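Local coordinates for racemase, putative (Roseobacter denitrificans, PDB 3TCS), which binds magnesium ions and D-alanine and, as a member of the mandelate racemase branch of the enolase superfamily, probably acts as a racemase or hydro-lyase, at residues H66-L74 and L84-F95. Numbering follows the deposited sequence.
Sequences HRQVAPWML and LLDIVTEREHKF
With CG set anti to its own carbonyl carbon (chi1 -60°) and the chain folded back at chi2 (-65°), Glu92 places its carboxylate between Gln68 NE2 and Trp72 NE1, and each oxygen takes one donor from 66-74. Glu92 OE2 offers its anti lone pair to Trp72 NE1, 2.8 Å away and almost in the indole plane. Glu92 OE1 receives Gln68 NE2 at 2.9 Å, the amide nitrogen approaching from above the carboxylate plane. That same NE2 sits 3.0 Å above the centre of the Phe95 ring, the amide standing nearly upright on it, while Gln68 OE1 bonds to Tyr99 OH of the second subunit. Glu92 and Phe95 lie in the turn just past helix 81-91, in the N-terminal capping domain of the enolase superfamily; segments 66-73 and 84-91 cross at 133°, roughly antiparallel. Arg91 lays its aliphatic chain over one indole face, CB lying 3.8 Å from the centroid of the five-membered ring in a CH-pi contact. A leucine in place of Trp72 would probably leave Glu92 OE2 without its N-H donor and the Arg91 methylenes without their aromatic floor. Farther along, Met73 CG meets Val88 CG2 at 3.8 Å, and Met73 CE reaches Leu84 CD2 (3.9 Å).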
ATOM      1  N   HIS B  66      -2.096 -12.788 -10.167  1.00  8.05           N
ATOM      2  CA  HIS B  66      -2.605 -13.100 -11.501  1.00  7.75           C
ATOM      3  C   HIS B  66      -3.334 -11.928 -12.146  1.00  8.95           C
ATOM      4  O   HIS B  66      -3.302 -11.752 -13.365  1.00 10.33           O
ATOM      5  CB  HIS B  66      -3.533 -14.307 -11.431  1.00  8.33           C
ATOM      6  CG  HIS B  66      -2.823 -15.589 -11.124  1.00  8.74           C
ATOM      7  ND1 HIS B  66      -2.076 -16.267 -12.062  1.00  9.33           N
ATOM      8  CD2 HIS B  66      -2.716 -16.296  -9.974  1.00  8.95           C
ATOM      9  CE1 HIS B  66      -1.537 -17.337 -11.504  1.00  8.83           C
ATOM     10  NE2 HIS B  66      -1.910 -17.378 -10.237  1.00  8.48           N
ATOM     11  N   ARG B  67      -3.982 -11.122 -11.319  1.00  8.51           N
ATOM     12  CA  ARG B  67      -4.734  -9.981 -11.814  1.00  9.56           C
ATOM     13  C   ARG B  67      -3.854  -8.789 -12.169  1.00 11.03           C
ATOM     14  O   ARG B  67      -4.082  -8.116 -13.180  1.00  8.98           O
ATOM     15  CB  ARG B  67      -5.753  -9.541 -10.760  1.00  9.18           C
ATOM     16  CG  ARG B  67      -6.718  -8.440 -11.206  1.00 11.86           C
ATOM     17  CD  ARG B  67      -7.796  -9.005 -12.124  1.00 11.20           C
ATOM     18  NE  ARG B  67      -8.639  -9.965 -11.420  1.00 12.96           N
ATOM     19  CZ  ARG B  67      -9.634  -9.633 -10.602  1.00 13.23           C
ATOM     20  NH1 ARG B  67      -9.924  -8.356 -10.387  1.00 12.77           N
ATOM     21  NH2 ARG B  67     -10.331 -10.578  -9.987  1.00 13.53           N
ATOM     22  N   GLN B  68      -2.833  -8.541 -11.355  1.00  9.43           N
ATOM     23  CA  GLN B  68      -2.002  -7.362 -11.558  1.00 10.26           C
ATOM     24  C   GLN B  68      -0.510  -7.512 -11.799  1.00 10.49           C
ATOM     25  O   GLN B  68       0.166  -6.522 -12.070  1.00 10.25           O
ATOM     26  CB  GLN B  68      -2.226  -6.420 -10.375  1.00 10.10           C
ATOM     27  CG  GLN B  68      -3.674  -5.962 -10.248  1.00 11.23           C
ATOM     28  CD  GLN B  68      -3.952  -5.270  -8.926  1.00 10.77           C
ATOM     29  OE1 GLN B  68      -4.249  -5.919  -7.926  1.00 12.20           O
ATOM     30  NE2 GLN B  68      -3.843  -3.951  -8.916  1.00 12.53           N
ATOM     31  N   VAL B  69       0.024  -8.722 -11.689  1.00  9.35           N
ATOM     32  CA  VAL B  69       1.453  -8.898 -11.923  1.00  9.61           C
ATOM     33  C   VAL B  69       1.731  -9.725 -13.177  1.00  9.55           C
ATOM     34  O   VAL B  69       2.451  -9.285 -14.077  1.00 10.11           O
ATOM     35  CB  VAL B  69       2.141  -9.568 -10.714  1.00  9.71           C
ATOM     36  CG1 VAL B  69       3.643  -9.676 -10.965  1.00 10.21           C
ATOM     37  CG2 VAL B  69       1.879  -8.756  -9.456  1.00  8.69           C
ATOM     38  N   ALA B  70       1.151 -10.917 -13.233  1.00 10.96           N
ATOM     39  CA  ALA B  70       1.346 -11.821 -14.364  1.00 11.82           C
ATOM     40  C   ALA B  70       1.110 -11.193 -15.740  1.00 12.79           C
ATOM     41  O   ALA B  70       1.880 -11.423 -16.676  1.00 11.72           O
ATOM     42  CB  ALA B  70       0.459 -13.053 -14.200  1.00 12.57           C
ATOM     43  N   PRO B  71       0.045 -10.391 -15.887  1.00 13.61           N
ATOM     44  CA  PRO B  71      -0.221  -9.774 -17.192  1.00 15.49           C
ATOM     45  C   PRO B  71       0.921  -8.924 -17.742  1.00 16.35           C
ATOM     46  O   PRO B  71       1.095  -8.815 -18.956  1.00 16.84           O
ATOM     47  CB  PRO B  71      -1.475  -8.945 -16.930  1.00 16.74           C
ATOM     48  CG  PRO B  71      -2.170  -9.721 -15.858  1.00 15.35           C
ATOM     49  CD  PRO B  71      -1.033 -10.071 -14.935  1.00 14.61           C
ATOM     50  N   TRP B  72       1.707  -8.327 -16.852  1.00 15.51           N
ATOM     51  CA  TRP B  72       2.810  -7.473 -17.283  1.00 16.08           C
ATOM     52  C   TRP B  72       4.140  -8.198 -17.424  1.00 16.08           C
ATOM     53  O   TRP B  72       5.076  -7.669 -18.028  1.00 16.00           O
ATOM     54  CB  TRP B  72       2.973  -6.311 -16.303  1.00 16.54           C
ATOM     55  CG  TRP B  72       1.690  -5.606 -16.037  1.00 18.54           C
ATOM     56  CD1 TRP B  72       1.024  -5.537 -14.850  1.00 17.84           C
ATOM     57  CD2 TRP B  72       0.883  -4.910 -16.993  1.00 18.61           C
ATOM     58  NE1 TRP B  72      -0.155  -4.847 -15.007  1.00 17.91           N
ATOM     59  CE2 TRP B  72      -0.266  -4.451 -16.314  1.00 19.30           C
ATOM     60  CE3 TRP B  72       1.018  -4.632 -18.359  1.00 20.73           C
ATOM     61  CZ2 TRP B  72      -1.276  -3.727 -16.954  1.00 21.92           C
ATOM     62  CZ3 TRP B  72       0.012  -3.912 -18.997  1.00 21.99           C
ATOM     63  CH2 TRP B  72      -1.121  -3.469 -18.292  1.00 22.10           C
ATOM     64  N   MET B  73       4.224  -9.408 -16.881  1.00 15.87           N
ATOM     65  CA  MET B  73       5.467 -10.169 -16.931  1.00 15.75           C
ATOM     66  C   MET B  73       5.491 -11.314 -17.932  1.00 16.50           C
ATOM     67  O   MET B  73       6.557 -11.674 -18.442  1.00 15.80           O
ATOM     68  CB  MET B  73       5.804 -10.690 -15.534  1.00 14.85           C
ATOM     69  CG  MET B  73       6.020  -9.569 -14.531  1.00 16.02           C
ATOM     70  SD  MET B  73       6.574 -10.127 -12.923  1.00 15.69           S
ATOM     71  CE  MET B  73       8.338 -10.296 -13.218  1.00 16.51           C
ATOM     72  N   LEU B  74       4.328 -11.886 -18.218  1.00 15.65           N
ATOM     73  CA  LEU B  74       4.251 -12.985 -19.173  1.00 16.95           C
ATOM     74  C   LEU B  74       4.737 -12.558 -20.550  1.00 18.01           C
ATOM     75  O   LEU B  74       4.385 -11.481 -21.036  1.00 18.52           O
ATOM     76  CB  LEU B  74       2.813 -13.500 -19.277  1.00 15.37           C
ATOM     77  CG  LEU B  74       2.300 -14.350 -18.115  1.00 16.14           C
ATOM     78  CD1 LEU B  74       0.841 -14.701 -18.353  1.00 16.07           C
ATOM     79  CD2 LEU B  74       3.141 -15.619 -17.994  1.00 17.12           C
ATOM     80  N   LEU B  84      11.675  -4.825 -15.328  1.00 14.45           N
ATOM     81  CA  LEU B  84      10.378  -5.461 -15.514  1.00 14.82           C
ATOM     82  C   LEU B  84       9.496  -5.239 -14.286  1.00 14.60           C
ATOM     83  O   LEU B  84       8.299  -4.976 -14.411  1.00 14.09           O
ATOM     84  CB  LEU B  84      10.557  -6.957 -15.783  1.00 16.08           C
ATOM     85  CG  LEU B  84       9.321  -7.768 -16.186  1.00 17.43           C
ATOM     86  CD1 LEU B  84       8.563  -7.069 -17.305  1.00 17.67           C
ATOM     87  CD2 LEU B  84       9.770  -9.152 -16.630  1.00 17.03           C
ATOM     88  N   LEU B  85      10.091  -5.340 -13.101  1.00 13.94           N
ATOM     89  CA  LEU B  85       9.359  -5.126 -11.856  1.00 12.58           C
ATOM     90  C   LEU B  85       8.915  -3.668 -11.754  1.00 12.76           C
ATOM     91  O   LEU B  85       7.840  -3.379 -11.234  1.00 12.56           O
ATOM     92  CB  LEU B  85      10.233  -5.502 -10.655  1.00 13.46           C
ATOM     93  CG  LEU B  85      10.551  -6.998 -10.565  1.00 13.40           C
ATOM     94  CD1 LEU B  85      11.553  -7.263  -9.445  1.00 15.57           C
ATOM     95  CD2 LEU B  85       9.264  -7.763 -10.332  1.00 14.60           C
ATOM     96  N   ASP B  86       9.739  -2.746 -12.248  1.00 13.23           N
ATOM     97  CA  ASP B  86       9.366  -1.336 -12.205  1.00 14.24           C
ATOM     98  C   ASP B  86       8.165  -1.121 -13.112  1.00 14.06           C
ATOM     99  O   ASP B  86       7.270  -0.337 -12.795  1.00 14.64           O
ATOM    100  CB  ASP B  86      10.517  -0.433 -12.663  1.00 15.19           C
ATOM    101  CG  ASP B  86      11.636  -0.337 -11.641  1.00 18.50           C
ATOM    102  OD1 ASP B  86      11.376  -0.550 -10.436  1.00 19.15           O
ATOM    103  OD2 ASP B  86      12.779  -0.029 -12.044  1.00 18.33           O
ATOM    104  N   ILE B  87       8.152  -1.812 -14.248  1.00 14.19           N
ATOM    105  CA  ILE B  87       7.043  -1.703 -15.186  1.00 13.74           C
ATOM    106  C   ILE B  87       5.761  -2.155 -14.497  1.00 12.83           C
ATOM    107  O   ILE B  87       4.710  -1.542 -14.671  1.00 12.75           O
ATOM    108  CB  ILE B  87       7.278  -2.566 -16.446  1.00 15.09           C
ATOM    109  CG1 ILE B  87       8.313  -1.884 -17.345  1.00 18.97           C
ATOM    110  CG2 ILE B  87       5.962  -2.774 -17.201  1.00 16.56           C
ATOM    111  CD1 ILE B  87       8.711  -2.695 -18.563  1.00 22.45           C
ATOM    112  N   VAL B  88       5.846  -3.222 -13.707  1.00 10.93           N
ATOM    113  CA  VAL B  88       4.664  -3.709 -13.003  1.00 11.16           C
ATOM    114  C   VAL B  88       4.116  -2.631 -12.067  1.00 12.27           C
ATOM    115  O   VAL B  88       2.914  -2.358 -12.073  1.00 12.09           O
ATOM    116  CB  VAL B  88       4.964  -4.984 -12.175  1.00 11.94           C
ATOM    117  CG1 VAL B  88       3.754  -5.343 -11.324  1.00 12.37           C
ATOM    118  CG2 VAL B  88       5.313  -6.151 -13.106  1.00 11.35           C
ATOM    119  N   THR B  89       4.990  -2.008 -11.277  1.00 12.11           N
ATOM    120  CA  THR B  89       4.544  -0.969 -10.348  1.00 14.43           C
ATOM    121  C   THR B  89       4.047   0.289 -11.057  1.00 15.59           C
ATOM    122  O   THR B  89       3.183   0.997 -10.544  1.00 14.43           O
ATOM    123  CB  THR B  89       5.656  -0.568  -9.346  1.00 15.94           C
ATOM    124  OG1 THR B  89       6.774  -0.017 -10.049  1.00 18.10           O
ATOM    125  CG2 THR B  89       6.105  -1.779  -8.546  1.00 16.43           C
ATOM    126  N   GLU B  90       4.591   0.571 -12.234  1.00 14.83           N
ATOM    127  CA  GLU B  90       4.155   1.743 -12.983  1.00 16.15           C
ATOM    128  C   GLU B  90       2.809   1.476 -13.649  1.00 15.32           C
ATOM    129  O   GLU B  90       1.933   2.340 -13.659  1.00 15.62           O
ATOM    130  CB  GLU B  90       5.217   2.126 -14.009  1.00 19.01           C
ATOM    131  CG  GLU B  90       6.401   2.827 -13.363  1.00 22.84           C
ATOM    132  CD  GLU B  90       7.631   2.858 -14.245  1.00 26.25           C
ATOM    133  OE1 GLU B  90       7.485   3.076 -15.465  1.00 28.30           O
ATOM    134  OE2 GLU B  90       8.748   2.677 -13.712  1.00 29.13           O
ATOM    135  N   ARG B  91       2.632   0.275 -14.188  1.00 14.79           N
ATOM    136  CA  ARG B  91       1.363  -0.079 -14.822  1.00 15.91           C
ATOM    137  C   ARG B  91       0.261  -0.150 -13.764  1.00 15.55           C
ATOM    138  O   ARG B  91      -0.915   0.084 -14.051  1.00 14.34           O
ATOM    139  CB  ARG B  91       1.472  -1.433 -15.519  1.00 16.91           C
ATOM    140  CG  ARG B  91       2.393  -1.447 -16.717  1.00 20.53           C
ATOM    141  CD  ARG B  91       1.778  -0.730 -17.914  1.00 23.75           C
ATOM    142  NE  ARG B  91       2.666  -0.812 -19.068  1.00 27.37           N
ATOM    143  CZ  ARG B  91       3.760  -0.075 -19.226  1.00 30.16           C
ATOM    144  NH1 ARG B  91       4.105   0.822 -18.305  1.00 29.80           N
ATOM    145  NH2 ARG B  91       4.530  -0.257 -20.293  1.00 31.12           N
ATOM    146  N   GLU B  92       0.646  -0.484 -12.538  1.00 14.57           N
ATOM    147  CA  GLU B  92      -0.316  -0.593 -11.445  1.00 14.09           C
ATOM    148  C   GLU B  92      -0.085   0.537 -10.444  1.00 14.05           C
ATOM    149  O   GLU B  92      -0.208   0.334  -9.234  1.00 12.06           O
ATOM    150  CB  GLU B  92      -0.152  -1.942 -10.735  1.00 14.18           C
ATOM    151  CG  GLU B  92      -0.377  -3.175 -11.617  1.00 14.99           C
ATOM    152  CD  GLU B  92      -1.805  -3.295 -12.113  1.00 16.33           C
ATOM    153  OE1 GLU B  92      -2.726  -2.866 -11.386  1.00 15.42           O
ATOM    154  OE2 GLU B  92      -2.010  -3.834 -13.223  1.00 16.30           O
ATOM    155  N   HIS B  93       0.237   1.724 -10.955  1.00 13.64           N
ATOM    156  CA  HIS B  93       0.528   2.875 -10.101  1.00 14.90           C
ATOM    157  C   HIS B  93      -0.628   3.338  -9.216  1.00 14.22           C
ATOM    158  O   HIS B  93      -0.422   4.105  -8.271  1.00 13.28           O
ATOM    159  CB  HIS B  93       1.034   4.047 -10.953  1.00 16.08           C
ATOM    160  CG  HIS B  93      -0.008   4.644 -11.845  1.00 18.32           C
ATOM    161  ND1 HIS B  93      -0.533   5.903 -11.637  1.00 21.57           N
ATOM    162  CD2 HIS B  93      -0.620   4.159 -12.950  1.00 18.85           C
ATOM    163  CE1 HIS B  93      -1.422   6.168 -12.577  1.00 19.08           C
ATOM    164  NE2 HIS B  93      -1.494   5.127 -13.387  1.00 21.56           N
ATOM    165  N   LYS B  94      -1.837   2.876  -9.519  1.00 13.67           N
ATOM    166  CA  LYS B  94      -3.014   3.234  -8.731  1.00 14.24           C
ATOM    167  C   LYS B  94      -3.112   2.305  -7.527  1.00 13.58           C
ATOM    168  O   LYS B  94      -4.002   2.444  -6.689  1.00 11.32           O
ATOM    169  CB  LYS B  94      -4.283   3.081  -9.572  1.00 17.12           C
ATOM    170  CG  LYS B  94      -4.399   4.050 -10.741  1.00 20.99           C
ATOM    171  CD  LYS B  94      -4.773   5.444 -10.271  1.00 23.33           C
ATOM    172  CE  LYS B  94      -5.126   6.338 -11.457  1.00 26.29           C
ATOM    173  NZ  LYS B  94      -5.641   7.660 -11.004  1.00 27.33           N
ATOM    174  N   PHE B  95      -2.190   1.350  -7.448  1.00 11.92           N
ATOM    175  CA  PHE B  95      -2.199   0.384  -6.355  1.00 13.73           C
ATOM    176  C   PHE B  95      -0.912   0.369  -5.545  1.00 13.70           C
ATOM    177  O   PHE B  95      -0.240  -0.659  -5.437  1.00 14.00           O
ATOM    178  CB  PHE B  95      -2.485  -1.016  -6.909  1.00 13.44           C
ATOM    179  CG  PHE B  95      -3.888  -1.185  -7.415  1.00 11.64           C
ATOM    180  CD1 PHE B  95      -4.897  -1.628  -6.570  1.00 12.07           C
ATOM    181  CD2 PHE B  95      -4.210  -0.861  -8.729  1.00 13.15           C
ATOM    182  CE1 PHE B  95      -6.205  -1.745  -7.022  1.00 11.33           C
ATOM    183  CE2 PHE B  95      -5.517  -0.973  -9.195  1.00 11.95           C
ATOM    184  CZ  PHE B  95      -6.516  -1.415  -8.337  1.00 13.46           C
TER